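Local coordinates for NTF2 fold protein loop-helix-loop design NT-9 (Synthetic construct, PDB 6W90) that has no assigned biological function but, as a computationally designed NTF2-fold protein, holds a diacyl phospholipid in its pocket in the crystal, at residues 72-77 with 86-91; 82-87 with 97-102. All coordinates share one frame; numbering follows the deposited sequence.

Interaction 1 of 2, residues 72-77 with 86-91. With 3PE (1,2-Distearoyl-sn-glycerophosphoethanolamine), chain B.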
ATOM      1  N   GLU A  72      -1.711 -10.311  -7.357  1.00 24.80           N
ATOM      2  CA  GLU A  72      -3.110 -10.301  -7.758  1.00 25.58           C
ATOM      3  C   GLU A  72      -3.970  -9.717  -6.645  1.00 25.04           C
ATOM      4  O   GLU A  72      -3.793 -10.071  -5.479  1.00 25.94           O
ATOM      5  CB  GLU A  72      -3.643 -11.716  -8.045  1.00 31.97           C
ATOM      6  CG  GLU A  72      -2.816 -12.586  -8.956  1.00 47.65           C
ATOM      7  CD  GLU A  72      -3.438 -13.961  -9.130  1.00 63.90           C
ATOM      8  OE1 GLU A  72      -4.683 -14.035  -9.242  1.00 64.04           O
ATOM      9  OE2 GLU A  72      -2.681 -14.960  -9.131  1.00 72.02           O
ATOM     10  N   ILE A  73      -4.957  -8.904  -7.016  1.00 22.28           N
ATOM     11  CA  ILE A  73      -5.942  -8.402  -6.070  1.00 24.43           C
ATOM     12  C   ILE A  73      -6.963  -9.499  -5.829  1.00 24.30           C
ATOM     13  O   ILE A  73      -7.627  -9.951  -6.771  1.00 29.08           O
ATOM     14  CB  ILE A  73      -6.627  -7.142  -6.604  1.00 28.29           C
ATOM     15  CG1 ILE A  73      -5.617  -6.034  -6.846  1.00 30.89           C
ATOM     16  CG2 ILE A  73      -7.668  -6.715  -5.604  1.00 28.90           C
ATOM     17  CD1 ILE A  73      -6.229  -4.844  -7.551  1.00 34.36           C
ATOM     18  N   ARG A  74      -7.118  -9.903  -4.574  1.00 21.75           N
ATOM     19  CA  ARG A  74      -8.037 -10.974  -4.239  1.00 24.79           C
ATOM     20  C   ARG A  74      -9.349 -10.508  -3.642  1.00 27.43           C
ATOM     21  O   ARG A  74     -10.319 -11.281  -3.652  1.00 28.69           O
ATOM     22  CB  ARG A  74      -7.416 -11.944  -3.225  1.00 27.75           C
ATOM     23  CG  ARG A  74      -6.279 -12.827  -3.749  1.00 31.46           C
ATOM     24  CD  ARG A  74      -6.682 -13.822  -4.837  1.00 44.29           C
ATOM     25  NE  ARG A  74      -7.739 -14.722  -4.374  1.00 59.35           N
ATOM     26  CZ  ARG A  74      -7.538 -15.883  -3.755  1.00 69.04           C
ATOM     27  NH1 ARG A  74      -6.308 -16.317  -3.519  1.00 72.41           N
ATOM     28  NH2 ARG A  74      -8.578 -16.613  -3.371  1.00 70.90           N
ATOM     29  N   LYS A  75      -9.385  -9.299  -3.084  1.00 25.76           N
ATOM     30  CA  LYS A  75     -10.591  -8.776  -2.457  1.00 25.80           C
ATOM     31  C   LYS A  75     -10.561  -7.256  -2.505  1.00 22.34           C
ATOM     32  O   LYS A  75      -9.552  -6.638  -2.172  1.00 20.74           O
ATOM     33  CB  LYS A  75     -10.691  -9.270  -1.007  1.00 30.54           C
ATOM     34  CG  LYS A  75     -11.840  -8.735  -0.186  1.00 33.64           C
ATOM     35  CD  LYS A  75     -11.994  -9.596   1.069  1.00 44.28           C
ATOM     36  CE  LYS A  75     -11.952  -8.774   2.332  1.00 52.35           C
ATOM     37  NZ  LYS A  75     -13.299  -8.176   2.637  1.00 55.19           N
ATOM     38  N   VAL A  76     -11.680  -6.658  -2.903  1.00 24.92           N
ATOM     39  CA  VAL A  76     -11.934  -5.246  -2.642  1.00 22.77           C
ATOM     40  C   VAL A  76     -13.328  -5.147  -2.040  1.00 22.75           C
ATOM     41  O   VAL A  76     -14.282  -5.693  -2.598  1.00 24.46           O
ATOM     42  CB  VAL A  76     -11.827  -4.365  -3.903  1.00 28.13           C
ATOM     43  CG1 VAL A  76     -12.175  -2.900  -3.550  1.00 31.16           C
ATOM     44  CG2 VAL A  76     -10.437  -4.438  -4.545  1.00 29.24           C
ATOM     45  N   GLN A  77     -13.459  -4.458  -0.900  0.66 23.01           N
ATOM     46  CA  GLN A  77     -14.744  -4.203  -0.248  0.66 24.47           C
ATOM     47  C   GLN A  77     -14.830  -2.736   0.134  0.66 22.61           C
ATOM     48  O   GLN A  77     -13.962  -2.248   0.870  0.66 20.23           O
ATOM     49  CB  GLN A  77     -14.885  -5.066   1.013  0.66 29.75           C
ATOM     50  CG  GLN A  77     -16.152  -4.814   1.843  0.66 36.72           C
ATOM     51  CD  GLN A  77     -17.337  -5.541   1.281  0.66 42.12           C
ATOM     52  OE1 GLN A  77     -17.295  -6.018   0.143  0.66 42.32           O
ATOM     53  NE2 GLN A  77     -18.407  -5.633   2.061  0.66 44.68           N
ATOM     54  N   GLU A  86      -7.266  -6.663  -0.379  1.00 19.50           N
ATOM     55  CA  GLU A  86      -6.327  -7.758  -0.142  1.00 20.61           C
ATOM     56  C   GLU A  86      -5.625  -8.106  -1.439  1.00 18.35           C
ATOM     57  O   GLU A  86      -6.274  -8.288  -2.479  1.00 19.91           O
ATOM     58  CB  GLU A  86      -7.008  -9.001   0.391  1.00 26.36           C
ATOM     59  CG  GLU A  86      -7.610  -8.868   1.740  1.00 38.79           C
ATOM     60  CD  GLU A  86      -8.258 -10.186   2.178  1.00 52.97           C
ATOM     61  OE1 GLU A  86      -9.014 -10.165   3.173  1.00 61.74           O
ATOM     62  OE2 GLU A  86      -8.019 -11.231   1.520  1.00 54.03           O
ATOM     63  N   ILE A  87      -4.303  -8.145  -1.378  1.00 21.73           N
ATOM     64  CA  ILE A  87      -3.466  -8.452  -2.519  1.00 21.02           C
ATOM     65  C   ILE A  87      -2.646  -9.680  -2.177  1.00 22.34           C
ATOM     66  O   ILE A  87      -2.073  -9.768  -1.092  1.00 24.18           O
ATOM     67  CB  ILE A  87      -2.552  -7.275  -2.883  1.00 24.68           C
ATOM     68  CG1 ILE A  87      -3.400  -6.089  -3.346  1.00 23.52           C
ATOM     69  CG2 ILE A  87      -1.656  -7.698  -4.022  1.00 29.13           C
ATOM     70  CD1 ILE A  87      -2.625  -4.832  -3.475  1.00 26.20           C
ATOM     71  N   GLU A  88      -2.622 -10.639  -3.075  1.00 20.95           N
ATOM     72  CA  GLU A  88      -1.829 -11.842  -2.887  1.00 21.65           C
ATOM     73  C   GLU A  88      -0.558 -11.726  -3.712  1.00 22.22           C
ATOM     74  O   GLU A  88      -0.592 -11.320  -4.874  1.00 23.64           O
ATOM     75  CB  GLU A  88      -2.691 -13.021  -3.276  1.00 31.02           C
ATOM     76  CG  GLU A  88      -2.121 -14.353  -3.172  1.00 40.58           C
ATOM     77  CD  GLU A  88      -3.192 -15.321  -3.602  1.00 46.13           C
ATOM     78  OE1 GLU A  88      -4.144 -15.469  -2.802  1.00 46.67           O
ATOM     79  OE2 GLU A  88      -3.118 -15.844  -4.746  1.00 49.16           O
ATOM     80  N   LEU A  89       0.564 -12.047  -3.081  1.00 21.54           N
ATOM     81  CA  LEU A  89       1.892 -11.966  -3.674  1.00 19.86           C
ATOM     82  C   LEU A  89       2.479 -13.357  -3.607  1.00 24.80           C
ATOM     83  O   LEU A  89       2.378 -14.015  -2.571  1.00 26.25           O
ATOM     84  CB  LEU A  89       2.760 -10.980  -2.916  1.00 21.29           C
ATOM     85  CG  LEU A  89       2.132  -9.655  -2.495  1.00 28.40           C
ATOM     86  CD1 LEU A  89       2.944  -9.009  -1.358  1.00 36.48           C
ATOM     87  CD2 LEU A  89       2.162  -8.809  -3.653  1.00 31.72           C
ATOM     88  N   GLU A  90       3.017 -13.834  -4.718  1.00 20.48           N
ATOM     89  CA  GLU A  90       3.485 -15.196  -4.763  1.00 24.48           C
ATOM     90  C   GLU A  90       4.887 -15.269  -5.324  1.00 23.37           C
ATOM     91  O   GLU A  90       5.246 -14.543  -6.249  1.00 24.36           O
ATOM     92  CB  GLU A  90       2.641 -16.071  -5.653  1.00 30.49           C
ATOM     93  CG  GLU A  90       1.187 -16.133  -5.373  1.00 48.80           C
ATOM     94  CD  GLU A  90       0.529 -17.160  -6.273  1.00 64.51           C
ATOM     95  OE1 GLU A  90      -0.437 -16.797  -6.980  1.00 69.23           O
ATOM     96  OE2 GLU A  90       1.022 -18.317  -6.292  1.00 67.85           O
ATOM     97  N   SER A  91       5.646 -16.221  -4.800  1.00 24.72           N
ATOM     98  CA  SER A  91       6.948 -16.559  -5.354  1.00 29.22           C
ATOM     99  C   SER A  91       7.207 -18.030  -5.066  1.00 24.78           C
ATOM    100  O   SER A  91       7.259 -18.417  -3.902  1.00 27.56           O
ATOM    101  CB  SER A  91       8.041 -15.700  -4.732  1.00 38.87           C
ATOM    102  OG  SER A  91       9.313 -16.098  -5.198  1.00 45.70           O
TER
HETATM  103  P   3PE B 201       1.889 -12.832   5.249  1.00 33.40           P
HETATM  104  N   3PE B 201      -0.591 -11.223   8.478  1.00 78.91           N
HETATM  105  O11 3PE B 201       2.312 -11.393   4.568  1.00 44.36           O
HETATM  106  O12 3PE B 201       1.086 -13.645   4.269  1.00 30.56           O
HETATM  107  O13 3PE B 201       0.872 -12.522   6.525  1.00 43.90           O
HETATM  108  O14 3PE B 201       3.088 -13.597   5.808  1.00 31.72           O
HETATM  109  C11 3PE B 201      -0.449 -12.120   6.261  1.00 61.76           C
HETATM  110  C12 3PE B 201      -1.252 -12.125   7.556  1.00 72.87           C
HETATM  111  C1  3PE B 201       3.120 -10.537   5.329  1.00 63.06           C
HETATM  112  C2  3PE B 201       3.593  -9.336   4.496  1.00 71.51           C
HETATM  113  C3  3PE B 201       2.382  -8.879   3.677  1.00 71.30           C
HETATM  114  O31 3PE B 201       2.576  -7.604   3.143  1.00 67.92           O
HETATM  115  O32 3PE B 201       4.145  -8.507   1.820  1.00 70.42           O
HETATM  116  C31 3PE B 201       3.593  -7.530   2.185  1.00 65.63           C
HETATM  117  C32 3PE B 201       3.985  -6.169   1.623  1.00 58.17           C
HETATM  118  C33 3PE B 201       4.787  -6.257   0.327  1.00 51.56           C
HETATM  119  C34 3PE B 201       4.382  -5.041  -0.505  1.00 48.90           C
HETATM  120  C35 3PE B 201       5.378  -4.739  -1.618  1.00 50.96           C
HETATM  121  C36 3PE B 201       4.695  -4.967  -2.970  1.00 56.99           C
HETATM  122  C37 3PE B 201       3.767  -3.807  -3.354  1.00 62.12           C
HETATM  123  C38 3PE B 201       2.363  -3.927  -2.749  1.00 61.84           C
HETATM  124  C39 3PE B 201       1.284  -3.332  -3.666  1.00 59.02           C
HETATM  125  C3A 3PE B 201       1.385  -1.805  -3.767  1.00 56.09           C
HETATM  126  C3B 3PE B 201       0.122  -1.184  -4.377  1.00 54.86           C
HETATM  127  C3C 3PE B 201      -0.740  -0.553  -3.281  1.00 54.50           C
HETATM  128  C3D 3PE B 201      -1.835   0.339  -3.869  1.00 55.47           C
HETATM  129  C3E 3PE B 201      -2.785   0.770  -2.747  1.00 59.30           C
HETATM  130  C3F 3PE B 201      -4.118   1.266  -3.321  1.00 68.83           C
HETATM  131  C3G 3PE B 201      -5.094   1.624  -2.193  1.00 75.69           C
HETATM  132  C3H 3PE B 201      -6.571   1.496  -2.594  1.00 79.83           C
HETATM  133  C3I 3PE B 201      -7.081   2.678  -3.424  1.00 79.67           C
HETATM  134  O21 3PE B 201       4.028  -8.331   5.368  1.00 73.70           O
HETATM  135  O22 3PE B 201       6.158  -8.324   4.572  1.00 72.47           O
HETATM  136  C21 3PE B 201       5.381  -7.919   5.383  1.00 69.83           C
HETATM  137  C22 3PE B 201       5.824  -6.934   6.482  1.00 59.07           C
HETATM  138  C23 3PE B 201       6.186  -5.542   5.941  1.00 51.97           C
HETATM  139  C24 3PE B 201       4.957  -4.718   5.539  1.00 45.45           C
HETATM  140  C25 3PE B 201       5.340  -3.395   4.853  1.00 44.62           C
HETATM  141  C26 3PE B 201       4.123  -2.920   4.055  1.00 47.22           C
HETATM  142  C27 3PE B 201       4.415  -1.711   3.164  1.00 47.37           C
HETATM  143  C28 3PE B 201       3.185  -1.352   2.315  1.00 46.08           C
HETATM  144  C29 3PE B 201       2.125  -0.483   3.019  1.00 48.42           C
HETATM  145  C2A 3PE B 201       1.098   0.082   2.017  1.00 47.53           C
HETATM  146  C2B 3PE B 201       1.358   1.538   1.626  1.00 44.68           C
HETATM  147  C2C 3PE B 201       0.615   1.904   0.337  1.00 43.81           C
HETATM  148  C2D 3PE B 201       1.422   2.965  -0.410  1.00 43.45           C
HETATM  149  C2E 3PE B 201       0.670   3.540  -1.603  1.00 43.78           C
HETATM  150  C2F 3PE B 201       0.864   2.666  -2.840  1.00 45.98           C
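Glu-86 faces both Arg-74 and Lys-75 across the two antiparallel strands. Its carbonyl O takes a hydrogen bond from Arg-74 N at 2.8 Å and a second, weak one from Lys-75 N at 3.3 Å; Lys-75 O accepts Glu-86 N in return. The Glu-86 side chain then runs against that of Lys-75. Glu-86 CB lies 3.9 Å from Lys-75 CB, and Glu-86 CG, set anti to the carbonyl carbon (chi1 -65°), remains 4.1 Å from the same atom. Beyond it the extended chain brings Glu-86 CD to 3.9 Å from Lys-75 CD and its OE1 to 3.4 Å from Lys-75 CE. The ammonium bends off, with Lys-75 NZ 4.8 Å from Glu-86 OE1, so methylenes rather than the charge meet the carboxylate. An alanine in place of Glu-86 would probably leave CD and CE of Lys-75 without the carboxylate beside them and with more freedom to turn. Arg-74 forms a salt bridge through NH1 to Glu-88 OE1, modelled too short for its detail to be trusted. Glu-72 and Glu-90 bring like charges together, probably eased by the salt bridge from Arg-70 to Glu-72 OE2. On the other face Ile-73 CG1 packs 4.1 Å from Ile-87 CG1, beneath helix 6-22. The two residues opposite Glu-86 make a classic beta bulge in the outer hairpin 70-79/82-91, of the kind that helps bend the curved sheet of NTF2-like folds.

Interaction 2 of 2, residues 82-87 with 97-102. With 3PE (1,2-Distearoyl-sn-glycerophosphoethanolamine), chain B.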
ATOM      1  N   HIS A  82     -14.620   3.999   3.427  1.00 23.32           N
ATOM      2  CA  HIS A  82     -13.782   2.964   4.024  1.00 23.93           C
ATOM      3  C   HIS A  82     -13.601   1.829   3.034  1.00 24.93           C
ATOM      4  O   HIS A  82     -14.579   1.232   2.578  1.00 28.27           O
ATOM      5  CB  HIS A  82     -14.443   2.420   5.291  1.00 22.93           C
ATOM      6  CG  HIS A  82     -13.510   1.642   6.159  1.00 20.58           C
ATOM      7  ND1 HIS A  82     -12.543   2.264   6.908  1.00 20.83           N
ATOM      8  CD2 HIS A  82     -13.385   0.314   6.398  1.00 20.71           C
ATOM      9  CE1 HIS A  82     -11.855   1.357   7.580  1.00 20.49           C
ATOM     10  NE2 HIS A  82     -12.338   0.162   7.277  1.00 21.13           N
ATOM     11  N   VAL A  83     -12.364   1.506   2.724  1.00 20.45           N
ATOM     12  CA  VAL A  83     -12.045   0.529   1.694  1.00 21.56           C
ATOM     13  C   VAL A  83     -11.157  -0.542   2.289  1.00 19.78           C
ATOM     14  O   VAL A  83     -10.222  -0.217   3.020  1.00 21.81           O
ATOM     15  CB  VAL A  83     -11.313   1.200   0.519  1.00 22.92           C
ATOM     16  CG1 VAL A  83     -10.953   0.141  -0.574  1.00 25.29           C
ATOM     17  CG2 VAL A  83     -12.127   2.370  -0.025  1.00 27.90           C
ATOM     18  N   ARG A  84     -11.415  -1.794   1.935  1.00 18.92           N
ATOM     19  CA  ARG A  84     -10.528  -2.900   2.277  1.00 21.68           C
ATOM     20  C   ARG A  84     -10.001  -3.528   0.997  1.00 19.78           C
ATOM     21  O   ARG A  84     -10.787  -3.802   0.085  1.00 21.46           O
ATOM     22  CB  ARG A  84     -11.244  -3.960   3.101  1.00 26.74           C
ATOM     23  CG  ARG A  84     -10.267  -5.037   3.561  1.00 37.43           C
ATOM     24  CD  ARG A  84     -10.926  -6.023   4.502  1.00 44.08           C
ATOM     25  NE  ARG A  84     -11.421  -5.291   5.661  1.00 43.95           N
ATOM     26  CZ  ARG A  84     -10.753  -5.135   6.799  1.00 36.35           C
ATOM     27  NH1 ARG A  84      -9.569  -5.707   6.986  1.00 35.57           N
ATOM     28  NH2 ARG A  84     -11.311  -4.452   7.783  1.00 26.96           N
ATOM     29  N   VAL A  85      -8.686  -3.750   0.931  1.00 19.27           N
ATOM     30  CA  VAL A  85      -8.036  -4.354  -0.229  1.00 19.99           C
ATOM     31  C   VAL A  85      -7.147  -5.492   0.248  1.00 18.69           C
ATOM     32  O   VAL A  85      -6.364  -5.306   1.172  1.00 19.60           O
ATOM     33  CB  VAL A  85      -7.206  -3.311  -0.989  1.00 21.15           C
ATOM     34  CG1 VAL A  85      -6.457  -3.931  -2.177  1.00 24.27           C
ATOM     35  CG2 VAL A  85      -8.140  -2.233  -1.492  1.00 21.85           C
ATOM     36  N   GLU A  86      -7.266  -6.663  -0.379  1.00 19.50           N
ATOM     37  CA  GLU A  86      -6.327  -7.758  -0.142  1.00 20.61           C
ATOM     38  C   GLU A  86      -5.625  -8.106  -1.439  1.00 18.35           C
ATOM     39  O   GLU A  86      -6.274  -8.288  -2.479  1.00 19.91           O
ATOM     40  CB  GLU A  86      -7.008  -9.001   0.391  1.00 26.36           C
ATOM     41  CG  GLU A  86      -7.610  -8.868   1.740  1.00 38.79           C
ATOM     42  CD  GLU A  86      -8.258 -10.186   2.178  1.00 52.97           C
ATOM     43  OE1 GLU A  86      -9.014 -10.165   3.173  1.00 61.74           O
ATOM     44  OE2 GLU A  86      -8.019 -11.231   1.520  1.00 54.03           O
ATOM     45  N   ILE A  87      -4.303  -8.145  -1.378  1.00 21.73           N
ATOM     46  CA  ILE A  87      -3.466  -8.452  -2.519  1.00 21.02           C
ATOM     47  C   ILE A  87      -2.646  -9.680  -2.177  1.00 22.34           C
ATOM     48  O   ILE A  87      -2.073  -9.768  -1.092  1.00 24.18           O
ATOM     49  CB  ILE A  87      -2.552  -7.275  -2.883  1.00 24.68           C
ATOM     50  CG1 ILE A  87      -3.400  -6.089  -3.346  1.00 23.52           C
ATOM     51  CG2 ILE A  87      -1.656  -7.698  -4.022  1.00 29.13           C
ATOM     52  CD1 ILE A  87      -2.625  -4.832  -3.475  1.00 26.20           C
ATOM     53  N   THR A  97      -0.033 -12.449   1.911  1.00 27.25           N
ATOM     54  CA  THR A  97      -1.256 -11.681   1.762  1.00 24.76           C
ATOM     55  C   THR A  97      -1.044 -10.305   2.361  1.00 26.50           C
ATOM     56  O   THR A  97      -0.745 -10.183   3.553  1.00 28.65           O
ATOM     57  CB  THR A  97      -2.442 -12.383   2.390  1.00 31.10           C
ATOM     58  OG1 THR A  97      -2.441 -13.745   1.968  1.00 39.05           O
ATOM     59  CG2 THR A  97      -3.698 -11.700   1.912  1.00 36.18           C
ATOM     60  N   PHE A  98      -1.129  -9.288   1.502  1.00 28.55           N
ATOM     61  CA  PHE A  98      -1.016  -7.877   1.849  1.00 27.71           C
ATOM     62  C   PHE A  98      -2.438  -7.347   1.967  1.00 26.45           C
ATOM     63  O   PHE A  98      -3.138  -7.225   0.958  1.00 25.08           O
ATOM     64  CB  PHE A  98      -0.221  -7.171   0.754  1.00 26.98           C
ATOM     65  CG  PHE A  98      -0.126  -5.692   0.901  1.00 33.94           C
ATOM     66  CD1 PHE A  98       0.510  -5.125   1.979  1.00 36.90           C
ATOM     67  CD2 PHE A  98      -0.683  -4.862  -0.044  1.00 42.26           C
ATOM     68  CE1 PHE A  98       0.615  -3.769   2.098  1.00 35.12           C
ATOM     69  CE2 PHE A  98      -0.589  -3.496   0.096  1.00 42.78           C
ATOM     70  CZ  PHE A  98       0.084  -2.960   1.167  1.00 36.68           C
ATOM     71  N   GLU A  99      -2.899  -7.125   3.191  1.00 23.09           N
ATOM     72  CA  GLU A  99      -4.275  -6.725   3.424  1.00 26.26           C
ATOM     73  C   GLU A  99      -4.282  -5.373   4.106  1.00 24.71           C
ATOM     74  O   GLU A  99      -3.616  -5.210   5.137  1.00 25.97           O
ATOM     75  CB  GLU A  99      -5.037  -7.712   4.309  1.00 32.35           C
ATOM     76  CG  GLU A  99      -6.447  -7.188   4.644  1.00 50.14           C
ATOM     77  CD  GLU A  99      -7.383  -8.204   5.291  1.00 63.25           C
ATOM     78  OE1 GLU A  99      -6.887  -9.185   5.889  1.00 69.39           O
ATOM     79  OE2 GLU A  99      -8.619  -8.003   5.197  1.00 63.96           O
ATOM     80  N   ILE A 100      -5.055  -4.420   3.574  1.00 20.39           N
ATOM     81  CA  ILE A 100      -5.052  -3.086   4.146  1.00 21.62           C
ATOM     82  C   ILE A 100      -6.461  -2.546   4.217  1.00 19.44           C
ATOM     83  O   ILE A 100      -7.331  -2.876   3.401  1.00 20.64           O
ATOM     84  CB  ILE A 100      -4.170  -2.060   3.388  1.00 23.46           C
ATOM     85  CG1 ILE A 100      -4.569  -1.931   1.921  1.00 23.82           C
ATOM     86  CG2 ILE A 100      -2.683  -2.430   3.589  1.00 25.79           C
ATOM     87  CD1 ILE A 100      -3.826  -0.733   1.202  1.00 28.48           C
ATOM     88  N   GLU A 101      -6.675  -1.722   5.228  1.00 18.26           N
ATOM     89  CA  GLU A 101      -7.877  -0.944   5.403  1.00 18.71           C
ATOM     90  C   GLU A 101      -7.524   0.502   5.156  1.00 20.04           C
ATOM     91  O   GLU A 101      -6.542   0.991   5.707  1.00 21.35           O
ATOM     92  CB  GLU A 101      -8.383  -1.031   6.819  1.00 28.03           C
ATOM     93  CG  GLU A 101      -9.469  -1.962   7.113  1.00 31.32           C
ATOM     94  CD  GLU A 101      -9.852  -1.848   8.594  1.00 28.11           C
ATOM     95  OE1 GLU A 101      -8.976  -2.026   9.493  1.00 32.85           O
ATOM     96  OE2 GLU A 101     -11.022  -1.538   8.863  1.00 25.15           O
ATOM     97  N   VAL A 102      -8.354   1.213   4.403  1.00 20.04           N
ATOM     98  CA  VAL A 102      -8.046   2.544   3.911  1.00 22.42           C
ATOM     99  C   VAL A 102      -9.233   3.449   4.200  1.00 22.55           C
ATOM    100  O   VAL A 102     -10.383   3.011   4.092  1.00 26.36           O
ATOM    101  CB  VAL A 102      -7.810   2.484   2.393  1.00 25.15           C
ATOM    102  CG1 VAL A 102      -7.626   3.812   1.831  1.00 32.55           C
ATOM    103  CG2 VAL A 102      -6.593   1.645   2.087  1.00 23.95           C
TER
HETATM  104  P   3PE B 201       1.889 -12.832   5.249  1.00 33.40           P
HETATM  105  N   3PE B 201      -0.591 -11.223   8.478  1.00 78.91           N
HETATM  106  O11 3PE B 201       2.312 -11.393   4.568  1.00 44.36           O
HETATM  107  O12 3PE B 201       1.086 -13.645   4.269  1.00 30.56           O
HETATM  108  O13 3PE B 201       0.872 -12.522   6.525  1.00 43.90           O
HETATM  109  O14 3PE B 201       3.088 -13.597   5.808  1.00 31.72           O
HETATM  110  C11 3PE B 201      -0.449 -12.120   6.261  1.00 61.76           C
HETATM  111  C12 3PE B 201      -1.252 -12.125   7.556  1.00 72.87           C
HETATM  112  C1  3PE B 201       3.120 -10.537   5.329  1.00 63.06           C
HETATM  113  C2  3PE B 201       3.593  -9.336   4.496  1.00 71.51           C
HETATM  114  C3  3PE B 201       2.382  -8.879   3.677  1.00 71.30           C
HETATM  115  O31 3PE B 201       2.576  -7.604   3.143  1.00 67.92           O
HETATM  116  O32 3PE B 201       4.145  -8.507   1.820  1.00 70.42           O
HETATM  117  C31 3PE B 201       3.593  -7.530   2.185  1.00 65.63           C
HETATM  118  C32 3PE B 201       3.985  -6.169   1.623  1.00 58.17           C
HETATM  119  C33 3PE B 201       4.787  -6.257   0.327  1.00 51.56           C
HETATM  120  C34 3PE B 201       4.382  -5.041  -0.505  1.00 48.90           C
HETATM  121  C35 3PE B 201       5.378  -4.739  -1.618  1.00 50.96           C
HETATM  122  C36 3PE B 201       4.695  -4.967  -2.970  1.00 56.99           C
HETATM  123  C37 3PE B 201       3.767  -3.807  -3.354  1.00 62.12           C
HETATM  124  C38 3PE B 201       2.363  -3.927  -2.749  1.00 61.84           C
HETATM  125  C39 3PE B 201       1.284  -3.332  -3.666  1.00 59.02           C
HETATM  126  C3A 3PE B 201       1.385  -1.805  -3.767  1.00 56.09           C
HETATM  127  C3B 3PE B 201       0.122  -1.184  -4.377  1.00 54.86           C
HETATM  128  C3C 3PE B 201      -0.740  -0.553  -3.281  1.00 54.50           C
HETATM  129  C3D 3PE B 201      -1.835   0.339  -3.869  1.00 55.47           C
HETATM  130  C3E 3PE B 201      -2.785   0.770  -2.747  1.00 59.30           C
HETATM  131  C3F 3PE B 201      -4.118   1.266  -3.321  1.00 68.83           C
HETATM  132  C3G 3PE B 201      -5.094   1.624  -2.193  1.00 75.69           C
HETATM  133  C3H 3PE B 201      -6.571   1.496  -2.594  1.00 79.83           C
HETATM  134  C3I 3PE B 201      -7.081   2.678  -3.424  1.00 79.67           C
HETATM  135  O21 3PE B 201       4.028  -8.331   5.368  1.00 73.70           O
HETATM  136  O22 3PE B 201       6.158  -8.324   4.572  1.00 72.47           O
HETATM  137  C21 3PE B 201       5.381  -7.919   5.383  1.00 69.83           C
HETATM  138  C22 3PE B 201       5.824  -6.934   6.482  1.00 59.07           C
HETATM  139  C23 3PE B 201       6.186  -5.542   5.941  1.00 51.97           C
HETATM  140  C24 3PE B 201       4.957  -4.718   5.539  1.00 45.45           C
HETATM  141  C25 3PE B 201       5.340  -3.395   4.853  1.00 44.62           C
HETATM  142  C26 3PE B 201       4.123  -2.920   4.055  1.00 47.22           C
HETATM  143  C27 3PE B 201       4.415  -1.711   3.164  1.00 47.37           C
HETATM  144  C28 3PE B 201       3.185  -1.352   2.315  1.00 46.08           C
HETATM  145  C29 3PE B 201       2.125  -0.483   3.019  1.00 48.42           C
HETATM  146  C2A 3PE B 201       1.098   0.082   2.017  1.00 47.53           C
HETATM  147  C2B 3PE B 201       1.358   1.538   1.626  1.00 44.68           C
HETATM  148  C2C 3PE B 201       0.615   1.904   0.337  1.00 43.81           C
HETATM  149  C2D 3PE B 201       1.422   2.965  -0.410  1.00 43.45           C
HETATM  150  C2E 3PE B 201       0.670   3.540  -1.603  1.00 43.78           C
HETATM  151  C2F 3PE B 201       0.864   2.666  -2.840  1.00 45.98           C
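Glu-101 OE2 is gripped by two donors. His-82 NE2 bonds it at 2.7 Å; the oxygen lies almost in the ring plane and is approached on its anti side, from somewhat out of the carboxylate plane. Arg-84 NH2 adds a salt bridge at 3.1 Å, while Glu-101 CG lies over one face of the guanidinium. Since His-82 ND1 is also hydrogen-bonded to Glu-103, the ring is likely to be positively charged. Arg-84 also reaches the other way, its NH1 meeting Glu-99 OE2 at 3.1 Å from above the carboxylate plane. That oxygen lies 3.0 Å from Glu-86 OE1, a like-charge approach that Arg-84 would partly offset. The backbones form a regular antiparallel hairpin, 82-91 with 94-105, central to the NTF2-type sheet, which carries this charged network on one face and an apolar row on the other. In that row Val-83 meets Val-102 and Val-85 meets Ile-100. With CG anti to its backbone N (chi1 175°), the Phe-98 ring stands on the apolar face beside Ile-87, its rim taking Ile-87 CD1 at CD2 (3.9 Å) and lipid tail carbon C2A at CZ (3.3 Å). Next to it, Thr-97 N donates a hydrogen bond of 2.9 Å to lipid phosphate oxygen O12.

How the interactions relate
Interactions 1 and 2 are successive hairpin pairings with strand 82-91 in the middle, their centres about 9 Å apart. Glu-86 and Ile-87 belong to both, each with one neighbour strand on either side. The two contacts also meet directly: Gln-77 O and Arg-84 N make a probable backbone hydrogen bond at 2.8 Å. Lys-75 CE packs 3.7 Å from Arg-84 CD, linking the charged faces of 72-77 and 82-87. The opposite face serves the lipid. Leu-89 CD1 of interaction 1 comes within 3.4 Å of the ester carbonyl oxygen O32. The CD1 atom of the shared Ile-87 lies 4.2 Å from lipid tail carbon C39, beside Phe-98 of interaction 2, whereas Thr-97 meets the headgroup further along the lipid.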